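Local coordinates for vacuolar protein sorting-associated protein IST1 (Saccharomyces cerevisiae, PDB 3GGY) that acts in a late step of sorting cargo into the intralumenal vesicles of multivesicular bodies and regulates recruitment of the ATPase VPS4 to the ESCRT-III complex, at residues F8-R22 and E121-K135. Numbering follows the deposited sequence.
Sequences FTIKLKTCLKMCIQR and EVKELSQLKDLMAWK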
ATOM      1  N   PHE A   8      -6.230  24.812  -9.405  1.00 32.23           N
ATOM      2  CA  PHE A   8      -6.012  23.760  -8.425  1.00 30.35           C
ATOM      3  C   PHE A   8      -6.768  22.490  -8.803  1.00 29.25           C
ATOM      4  O   PHE A   8      -6.195  21.402  -8.837  1.00 29.38           O
ATOM      5  CB  PHE A   8      -6.478  24.224  -7.049  1.00 29.32           C
ATOM      6  CG  PHE A   8      -6.453  23.144  -6.014  1.00 25.64           C
ATOM      7  CD1 PHE A   8      -5.249  22.713  -5.468  1.00 25.81           C
ATOM      8  CD2 PHE A   8      -7.632  22.537  -5.605  1.00 24.89           C
ATOM      9  CE1 PHE A   8      -5.224  21.691  -4.528  1.00 23.40           C
ATOM     10  CE2 PHE A   8      -7.617  21.513  -4.665  1.00 25.75           C
ATOM     11  CZ  PHE A   8      -6.409  21.092  -4.129  1.00 22.99           C
ATOM     12  N   THR A   9      -8.057  22.641  -9.088  1.00 28.81           N
ATOM     13  CA  THR A   9      -8.910  21.514  -9.447  1.00 30.61           C
ATOM     14  C   THR A   9      -8.392  20.709 -10.633  1.00 30.99           C
ATOM     15  O   THR A   9      -8.528  19.486 -10.663  1.00 31.84           O
ATOM     16  CB  THR A   9     -10.345  21.987  -9.755  1.00 32.09           C
ATOM     17  OG1 THR A   9     -10.905  22.594  -8.585  1.00 32.82           O
ATOM     18  CG2 THR A   9     -11.222  20.812 -10.170  1.00 32.02           C
ATOM     19  N   ILE A  10      -7.801  21.393 -11.607  1.00 30.55           N
ATOM     20  CA  ILE A  10      -7.271  20.718 -12.784  1.00 30.70           C
ATOM     21  C   ILE A  10      -5.977  19.988 -12.452  1.00 30.84           C
ATOM     22  O   ILE A  10      -5.768  18.852 -12.884  1.00 30.72           O
ATOM     23  CB  ILE A  10      -7.021  21.718 -13.934  1.00 29.79           C
ATOM     24  CG1 ILE A  10      -8.350  22.337 -14.371  1.00 29.81           C
ATOM     25  CG2 ILE A  10      -6.355  21.013 -15.103  1.00 31.33           C
ATOM     26  CD1 ILE A  10      -8.224  23.384 -15.455  1.00 29.32           C
ATOM     27  N   LYS A  11      -5.109  20.636 -11.680  1.00 30.28           N
ATOM     28  CA  LYS A  11      -3.848  20.018 -11.296  1.00 29.65           C
ATOM     29  C   LYS A  11      -4.108  18.794 -10.422  1.00 29.46           C
ATOM     30  O   LYS A  11      -3.400  17.792 -10.523  1.00 28.71           O
ATOM     31  CB  LYS A  11      -2.965  21.014 -10.540  1.00 31.12           C
ATOM     32  CG  LYS A  11      -2.562  22.230 -11.359  1.00 34.23           C
ATOM     33  CD  LYS A  11      -1.414  22.993 -10.703  1.00 37.29           C
ATOM     34  CE  LYS A  11      -1.774  23.458  -9.304  1.00 39.02           C
ATOM     35  NZ  LYS A  11      -2.946  24.377  -9.307  1.00 42.38           N
ATOM     36  N   LEU A  12      -5.127  18.878  -9.569  1.00 27.65           N
ATOM     37  CA  LEU A  12      -5.468  17.765  -8.685  1.00 26.50           C
ATOM     38  C   LEU A  12      -6.020  16.597  -9.497  1.00 26.87           C
ATOM     39  O   LEU A  12      -5.653  15.441  -9.273  1.00 24.87           O
ATOM     40  CB  LEU A  12      -6.497  18.206  -7.637  1.00 25.39           C
ATOM     41  CG  LEU A  12      -6.984  17.142  -6.644  1.00 25.28           C
ATOM     42  CD1 LEU A  12      -5.808  16.587  -5.852  1.00 22.43           C
ATOM     43  CD2 LEU A  12      -8.015  17.753  -5.706  1.00 27.35           C
ATOM     44  N   LYS A  13      -6.898  16.902 -10.448  1.00 24.87           N
ATOM     45  CA  LYS A  13      -7.485  15.865 -11.285  1.00 25.64           C
ATOM     46  C   LYS A  13      -6.383  15.131 -12.036  1.00 23.71           C
ATOM     47  O   LYS A  13      -6.360  13.902 -12.071  1.00 23.12           O
ATOM     48  CB  LYS A  13      -8.472  16.474 -12.285  1.00 27.03           C
ATOM     49  CG  LYS A  13      -9.154  15.441 -13.173  1.00 30.62           C
ATOM     50  CD  LYS A  13     -10.183  16.080 -14.101  1.00 33.00           C
ATOM     51  CE  LYS A  13      -9.528  17.024 -15.102  1.00 36.42           C
ATOM     52  NZ  LYS A  13     -10.524  17.647 -16.023  1.00 38.16           N
ATOM     53  N   THR A  14      -5.472  15.897 -12.630  1.00 24.12           N
ATOM     54  CA  THR A  14      -4.354  15.335 -13.380  1.00 25.25           C
ATOM     55  C   THR A  14      -3.516  14.435 -12.481  1.00 24.72           C
ATOM     56  O   THR A  14      -3.110  13.340 -12.875  1.00 23.43           O
ATOM     57  CB  THR A  14      -3.431  16.443 -13.930  1.00 27.84           C
ATOM     58  OG1 THR A  14      -4.172  17.295 -14.809  1.00 30.88           O
ATOM     59  CG2 THR A  14      -2.261  15.836 -14.690  1.00 28.95           C
ATOM     60  N   CYS A  15      -3.255  14.914 -11.270  1.00 22.27           N
ATOM     61  CA  CYS A  15      -2.459  14.171 -10.303  1.00 20.41           C
ATOM     62  C   CYS A  15      -3.118  12.853  -9.911  1.00 18.04           C
ATOM     63  O   CYS A  15      -2.491  11.796  -9.962  1.00 16.43           O
ATOM     64  CB  CYS A  15      -2.229  15.025  -9.054  1.00 21.55           C
ATOM     65  SG  CYS A  15      -1.285  14.189  -7.754  1.00 22.64           S
ATOM     66  N   LEU A  16      -4.386  12.920  -9.522  1.00 17.40           N
ATOM     67  CA  LEU A  16      -5.117  11.729  -9.111  1.00 17.67           C
ATOM     68  C   LEU A  16      -5.206  10.700 -10.234  1.00 18.03           C
ATOM     69  O   LEU A  16      -5.064   9.503  -9.995  1.00 16.56           O
ATOM     70  CB  LEU A  16      -6.516  12.109  -8.628  1.00 17.84           C
ATOM     71  CG  LEU A  16      -6.566  12.850  -7.286  1.00 16.65           C
ATOM     72  CD1 LEU A  16      -7.967  13.370  -7.027  1.00 17.02           C
ATOM     73  CD2 LEU A  16      -6.138  11.908  -6.167  1.00 18.90           C
ATOM     74  N   LYS A  17      -5.429  11.162 -11.459  1.00 18.93           N
ATOM     75  CA  LYS A  17      -5.523  10.235 -12.581  1.00 20.11           C
ATOM     76  C   LYS A  17      -4.207   9.497 -12.805  1.00 19.59           C
ATOM     77  O   LYS A  17      -4.202   8.296 -13.078  1.00 20.38           O
ATOM     78  CB  LYS A  17      -5.935  10.976 -13.859  1.00 21.44           C
ATOM     79  CG  LYS A  17      -7.406  11.353 -13.891  1.00 24.85           C
ATOM     80  CD  LYS A  17      -7.780  12.019 -15.210  1.00 28.25           C
ATOM     81  CE  LYS A  17      -9.260  12.362 -15.251  1.00 31.04           C
ATOM     82  NZ  LYS A  17     -10.119  11.147 -15.170  1.00 33.90           N
ATOM     83  N   MET A  18      -3.095  10.215 -12.684  1.00 19.61           N
ATOM     84  CA  MET A  18      -1.780   9.616 -12.870  1.00 20.91           C
ATOM     85  C   MET A  18      -1.495   8.661 -11.716  1.00 20.77           C
ATOM     86  O   MET A  18      -0.937   7.582 -11.916  1.00 19.27           O
ATOM     87  CB  MET A  18      -0.700  10.699 -12.929  1.00 24.51           C
ATOM     88  CG  MET A  18       0.714  10.178 -13.150  1.00 30.82           C
ATOM     89  SD  MET A  18       1.077   9.653 -14.844  1.00 40.19           S
ATOM     90  CE  MET A  18       0.825   7.906 -14.743  1.00 37.88           C
ATOM     91  N   CYS A  19      -1.874   9.054 -10.503  1.00 18.43           N
ATOM     92  CA  CYS A  19      -1.647   8.181  -9.355  1.00 17.35           C
ATOM     93  C   CYS A  19      -2.392   6.864  -9.535  1.00 15.32           C
ATOM     94  O   CYS A  19      -1.863   5.799  -9.230  1.00 16.57           O
ATOM     95  CB  CYS A  19      -2.102   8.851  -8.059  1.00 15.18           C
ATOM     96  SG  CYS A  19      -0.967  10.127  -7.478  1.00 18.97           S
ATOM     97  N   ILE A  20      -3.620   6.938 -10.036  1.00 15.59           N
ATOM     98  CA  ILE A  20      -4.414   5.735 -10.252  1.00 15.87           C
ATOM     99  C   ILE A  20      -3.758   4.817 -11.284  1.00 17.48           C
ATOM    100  O   ILE A  20      -3.677   3.605 -11.085  1.00 16.96           O
ATOM    101  CB  ILE A  20      -5.845   6.096 -10.702  1.00 17.03           C
ATOM    102  CG1 ILE A  20      -6.590   6.765  -9.541  1.00 17.60           C
ATOM    103  CG2 ILE A  20      -6.589   4.845 -11.153  1.00 15.36           C
ATOM    104  CD1 ILE A  20      -7.958   7.291  -9.905  1.00 17.22           C
ATOM    105  N   GLN A  21      -3.277   5.395 -12.378  1.00 17.55           N
ATOM    106  CA  GLN A  21      -2.631   4.597 -13.412  1.00 19.75           C
ATOM    107  C   GLN A  21      -1.338   3.962 -12.902  1.00 18.65           C
ATOM    108  O   GLN A  21      -1.067   2.789 -13.169  1.00 19.27           O
ATOM    109  CB  GLN A  21      -2.347   5.456 -14.643  1.00 23.09           C
ATOM    110  CG  GLN A  21      -3.601   5.902 -15.399  1.00 29.27           C
ATOM    111  CD  GLN A  21      -4.478   4.737 -15.849  1.00 31.93           C
ATOM    112  OE1 GLN A  21      -5.327   4.250 -15.096  1.00 32.80           O
ATOM    113  NE2 GLN A  21      -4.270   4.283 -17.079  1.00 33.76           N
ATOM    114  N   ARG A  22      -0.550   4.732 -12.157  1.00 16.89           N
ATOM    115  CA  ARG A  22       0.706   4.233 -11.607  1.00 16.02           C
ATOM    116  C   ARG A  22       0.452   3.155 -10.556  1.00 14.28           C
ATOM    117  O   ARG A  22       1.131   2.133 -10.533  1.00 14.08           O
ATOM    118  CB  ARG A  22       1.518   5.373 -10.990  1.00 20.68           C
ATOM    119  CG  ARG A  22       2.016   6.399 -11.997  1.00 24.76           C
ATOM    120  CD  ARG A  22       2.923   5.752 -13.033  1.00 30.81           C
ATOM    121  NE  ARG A  22       4.143   5.214 -12.438  1.00 35.97           N
ATOM    122  CZ  ARG A  22       5.113   5.962 -11.918  1.00 39.23           C
ATOM    123  NH1 ARG A  22       5.009   7.284 -11.919  1.00 41.06           N
ATOM    124  NH2 ARG A  22       6.187   5.388 -11.395  1.00 41.44           N
ATOM    125  N   GLU A 121       7.618   3.895  -5.336  1.00 18.15           N
ATOM    126  CA  GLU A 121       7.437   3.451  -6.715  1.00 19.01           C
ATOM    127  C   GLU A 121       6.412   4.309  -7.452  1.00 19.97           C
ATOM    128  O   GLU A 121       6.281   4.217  -8.672  1.00 20.88           O
ATOM    129  CB  GLU A 121       7.022   1.973  -6.779  1.00 17.87           C
ATOM    130  CG  GLU A 121       5.686   1.663  -6.141  1.00 16.06           C
ATOM    131  CD  GLU A 121       5.829   1.096  -4.746  1.00 15.29           C
ATOM    132  OE1 GLU A 121       6.635   1.636  -3.959  1.00 16.80           O
ATOM    133  OE2 GLU A 121       5.125   0.110  -4.438  1.00 13.77           O
ATOM    134  N   VAL A 122       5.678   5.138  -6.711  1.00 19.18           N
ATOM    135  CA  VAL A 122       4.694   6.037  -7.308  1.00 18.99           C
ATOM    136  C   VAL A 122       5.040   7.458  -6.863  1.00 21.09           C
ATOM    137  O   VAL A 122       4.512   7.961  -5.873  1.00 18.21           O
ATOM    138  CB  VAL A 122       3.257   5.686  -6.860  1.00 18.23           C
ATOM    139  CG1 VAL A 122       2.259   6.648  -7.492  1.00 19.25           C
ATOM    140  CG2 VAL A 122       2.929   4.258  -7.264  1.00 19.25           C
ATOM    141  N   LYS A 123       5.936   8.097  -7.611  1.00 22.13           N
ATOM    142  CA  LYS A 123       6.388   9.448  -7.290  1.00 23.63           C
ATOM    143  C   LYS A 123       5.306  10.511  -7.225  1.00 22.68           C
ATOM    144  O   LYS A 123       5.396  11.433  -6.418  1.00 23.89           O
ATOM    145  CB  LYS A 123       7.454   9.902  -8.293  1.00 25.78           C
ATOM    146  CG  LYS A 123       8.719   9.075  -8.266  1.00 30.96           C
ATOM    147  CD  LYS A 123       9.768   9.637  -9.213  1.00 35.18           C
ATOM    148  CE  LYS A 123      10.944   8.685  -9.337  1.00 36.33           C
ATOM    149  NZ  LYS A 123      10.507   7.354  -9.849  1.00 38.84           N
ATOM    150  N   GLU A 124       4.293  10.393  -8.077  1.00 22.00           N
ATOM    151  CA  GLU A 124       3.210  11.370  -8.122  1.00 22.74           C
ATOM    152  C   GLU A 124       2.493  11.602  -6.795  1.00 21.50           C
ATOM    153  O   GLU A 124       1.878  12.647  -6.604  1.00 20.43           O
ATOM    154  CB  GLU A 124       2.178  10.970  -9.182  1.00 25.83           C
ATOM    155  CG  GLU A 124       2.676  11.028 -10.623  1.00 30.43           C
ATOM    156  CD  GLU A 124       3.816  10.065 -10.901  1.00 32.04           C
ATOM    157  OE1 GLU A 124       3.751   8.907 -10.434  1.00 31.15           O
ATOM    158  OE2 GLU A 124       4.774  10.463 -11.601  1.00 33.91           O
ATOM    159  N   LEU A 125       2.556  10.643  -5.876  1.00 18.28           N
ATOM    160  CA  LEU A 125       1.884  10.831  -4.595  1.00 16.79           C
ATOM    161  C   LEU A 125       2.408  12.074  -3.881  1.00 16.12           C
ATOM    162  O   LEU A 125       1.663  12.742  -3.163  1.00 15.27           O
ATOM    163  CB  LEU A 125       2.062   9.600  -3.697  1.00 14.62           C
ATOM    164  CG  LEU A 125       1.341   8.314  -4.118  1.00 15.19           C
ATOM    165  CD1 LEU A 125       1.782   7.175  -3.216  1.00 15.67           C
ATOM    166  CD2 LEU A 125      -0.175   8.505  -4.049  1.00 15.08           C
ATOM    167  N   SER A 126       3.685  12.393  -4.084  1.00 16.55           N
ATOM    168  CA  SER A 126       4.274  13.570  -3.441  1.00 18.02           C
ATOM    169  C   SER A 126       3.569  14.845  -3.896  1.00 18.80           C
ATOM    170  O   SER A 126       3.524  15.838  -3.168  1.00 18.03           O
ATOM    171  CB  SER A 126       5.776  13.663  -3.749  1.00 21.84           C
ATOM    172  OG  SER A 126       6.012  13.778  -5.141  1.00 27.45           O
ATOM    173  N   GLN A 127       3.018  14.813  -5.103  1.00 18.46           N
ATOM    174  CA  GLN A 127       2.301  15.962  -5.645  1.00 19.52           C
ATOM    175  C   GLN A 127       1.035  16.238  -4.844  1.00 19.41           C
ATOM    176  O   GLN A 127       0.602  17.384  -4.735  1.00 18.61           O
ATOM    177  CB  GLN A 127       1.937  15.713  -7.110  1.00 22.14           C
ATOM    178  CG  GLN A 127       3.099  15.851  -8.073  1.00 25.70           C
ATOM    179  CD  GLN A 127       2.781  15.276  -9.440  1.00 28.43           C
ATOM    180  OE1 GLN A 127       1.677  15.452  -9.958  1.00 31.98           O
ATOM    181  NE2 GLN A 127       3.752  14.591 -10.034  1.00 29.66           N
ATOM    182  N   LEU A 128       0.436  15.186  -4.290  1.00 19.24           N
ATOM    183  CA  LEU A 128      -0.777  15.348  -3.494  1.00 19.67           C
ATOM    184  C   LEU A 128      -0.439  16.129  -2.235  1.00 19.94           C
ATOM    185  O   LEU A 128      -1.203  17.002  -1.806  1.00 18.73           O
ATOM    186  CB  LEU A 128      -1.367  13.988  -3.118  1.00 20.37           C
ATOM    187  CG  LEU A 128      -1.964  13.167  -4.262  1.00 22.96           C
ATOM    188  CD1 LEU A 128      -2.451  11.838  -3.720  1.00 22.87           C
ATOM    189  CD2 LEU A 128      -3.115  13.935  -4.913  1.00 23.61           C
ATOM    190  N   LYS A 129       0.707  15.817  -1.643  1.00 18.84           N
ATOM    191  CA  LYS A 129       1.139  16.519  -0.444  1.00 18.16           C
ATOM    192  C   LYS A 129       1.318  17.994  -0.777  1.00 18.61           C
ATOM    193  O   LYS A 129       0.795  18.862  -0.081  1.00 16.66           O
ATOM    194  CB  LYS A 129       2.462  15.955   0.074  1.00 18.25           C
ATOM    195  CG  LYS A 129       2.945  16.635   1.347  1.00 20.85           C
ATOM    196  CD  LYS A 129       4.297  16.111   1.800  1.00 24.42           C
ATOM    197  CE  LYS A 129       5.432  16.780   1.050  1.00 28.82           C
ATOM    198  NZ  LYS A 129       5.533  18.225   1.396  1.00 31.85           N
ATOM    199  N   ASP A 130       2.051  18.271  -1.852  1.00 17.19           N
ATOM    200  CA  ASP A 130       2.291  19.651  -2.258  1.00 19.15           C
ATOM    201  C   ASP A 130       0.983  20.402  -2.497  1.00 18.24           C
ATOM    202  O   ASP A 130       0.831  21.552  -2.078  1.00 17.32           O
ATOM    203  CB  ASP A 130       3.153  19.698  -3.524  1.00 21.86           C
ATOM    204  CG  ASP A 130       4.544  19.132  -3.306  1.00 26.67           C
ATOM    205  OD1 ASP A 130       5.107  19.332  -2.209  1.00 30.17           O
ATOM    206  OD2 ASP A 130       5.085  18.499  -4.237  1.00 30.62           O
ATOM    207  N   LEU A 131       0.040  19.756  -3.171  1.00 17.28           N
ATOM    208  CA  LEU A 131      -1.247  20.385  -3.451  1.00 17.77           C
ATOM    209  C   LEU A 131      -2.043  20.683  -2.187  1.00 17.86           C
ATOM    210  O   LEU A 131      -2.631  21.759  -2.065  1.00 17.91           O
ATOM    211  CB  LEU A 131      -2.084  19.499  -4.374  1.00 18.16           C
ATOM    212  CG  LEU A 131      -1.632  19.407  -5.830  1.00 19.78           C
ATOM    213  CD1 LEU A 131      -2.448  18.346  -6.555  1.00 23.23           C
ATOM    214  CD2 LEU A 131      -1.795  20.763  -6.503  1.00 22.62           C
ATOM    215  N   MET A 132      -2.061  19.736  -1.248  1.00 14.78           N
ATOM    216  CA  MET A 132      -2.817  19.921  -0.009  1.00 14.30           C
ATOM    217  C   MET A 132      -2.149  20.877   0.972  1.00 14.26           C
ATOM    218  O   MET A 132      -2.828  21.516   1.777  1.00 14.67           O
ATOM    219  CB  MET A 132      -3.085  18.573   0.668  1.00 15.56           C
ATOM    220  CG  MET A 132      -3.955  17.631  -0.156  1.00 13.89           C
ATOM    221  SD  MET A 132      -5.429  18.440  -0.851  1.00 21.81           S
ATOM    222  CE  MET A 132      -4.860  18.744  -2.515  1.00 24.34           C
ATOM    223  N   ALA A 133      -0.825  20.973   0.908  1.00 13.67           N
ATOM    224  CA  ALA A 133      -0.098  21.891   1.777  1.00 15.08           C
ATOM    225  C   ALA A 133      -0.483  23.311   1.363  1.00 15.54           C
ATOM    226  O   ALA A 133      -0.529  24.222   2.188  1.00 16.95           O
ATOM    227  CB  ALA A 133       1.405  21.687   1.629  1.00 15.54           C
ATOM    228  N   TRP A 134      -0.760  23.492   0.077  1.00 17.25           N
ATOM    229  CA  TRP A 134      -1.156  24.797  -0.441  1.00 18.57           C
ATOM    230  C   TRP A 134      -2.641  25.061  -0.197  1.00 18.15           C
ATOM    231  O   TRP A 134      -3.029  26.149   0.245  1.00 17.64           O
ATOM    232  CB  TRP A 134      -0.886  24.876  -1.948  1.00 21.25           C
ATOM    233  CG  TRP A 134      -1.383  26.150  -2.555  1.00 26.13           C
ATOM    234  CD1 TRP A 134      -0.756  27.366  -2.544  1.00 27.07           C
ATOM    235  CD2 TRP A 134      -2.649  26.358  -3.191  1.00 28.82           C
ATOM    236  NE1 TRP A 134      -1.557  28.317  -3.130  1.00 30.39           N
ATOM    237  CE2 TRP A 134      -2.726  27.726  -3.537  1.00 29.34           C
ATOM    238  CE3 TRP A 134      -3.730  25.522  -3.501  1.00 28.13           C
ATOM    239  CZ2 TRP A 134      -3.842  28.279  -4.177  1.00 30.30           C
ATOM    240  CZ3 TRP A 134      -4.842  26.070  -4.139  1.00 30.04           C
ATOM    241  CH2 TRP A 134      -4.886  27.437  -4.470  1.00 30.94           C
ATOM    242  N   LYS A 135      -3.466  24.059  -0.490  1.00 17.69           N
ATOM    243  CA  LYS A 135      -4.915  24.161  -0.343  1.00 17.11           C
ATOM    244  C   LYS A 135      -5.355  24.364   1.101  1.00 19.47           C
ATOM    245  O   LYS A 135      -6.188  25.223   1.391  1.00 19.83           O
ATOM    246  CB  LYS A 135      -5.581  22.906  -0.913  1.00 19.24           C
ATOM    247  CG  LYS A 135      -7.089  22.995  -1.016  1.00 20.56           C
ATOM    248  CD  LYS A 135      -7.494  24.098  -1.979  1.00 24.54           C
ATOM    249  CE  LYS A 135      -9.007  24.215  -2.085  1.00 27.39           C
ATOM    250  NZ  LYS A 135      -9.407  25.288  -3.033  1.00 33.06           N
TER
HETATM  251  O   HOH W   1       4.460   2.812 -10.777  1.00 39.93           O
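The apolar centre is built on L128, whose side chain is a knob in a hole formed by L12, C15, L16 and C19. With the sulfur anti to the backbone N (chi1 178°), C15 SG points at L128 and meets its CD2 at 3.4 Å. One turn on, L131 fills the next hole, among F8, K11, L12 and C15, with CD1 laid against L12 CA at 3.7 Å. A knob also enters from the other helix: F8 is lodged among L131, M132, W134 and K135. The methylene CD of K135 rides over one face of the phenyl ring in a CH-pi contact, 3.8 Å from its centroid, while M132 CE comes to the ring edge at CZ. Beside them, the six-membered ring of W134 lies oblique to that of F8, their planes 34° apart. Cutting F8 back to an alanine is likely to open a gap among these four residues and to take from the K135 methylenes the aromatic face they lie on. Knobs-into-holes packing of this kind suits the nearly antiparallel axes, at 156° and 9.4 Å, by which helix 125-135 is joined to the long first helix of this ESCRT-III-like N-terminal domain; helix 105-115 packs against it, L112 on L125 and L128, and I109 and I113 on M132. Toward the polar edge, C19 SG touches E124 CB, and M18 CG lies against E124 CG. The E124 chain, bent at chi2, directs its carboxylate to R22, forming a salt bridge between OE1 and NH1 at an unusually short 2.5 Å. A water accepts from R22 NE at 2.9 Å while donating to E121 O, linking the helix to the segment that leads into helix 125-135.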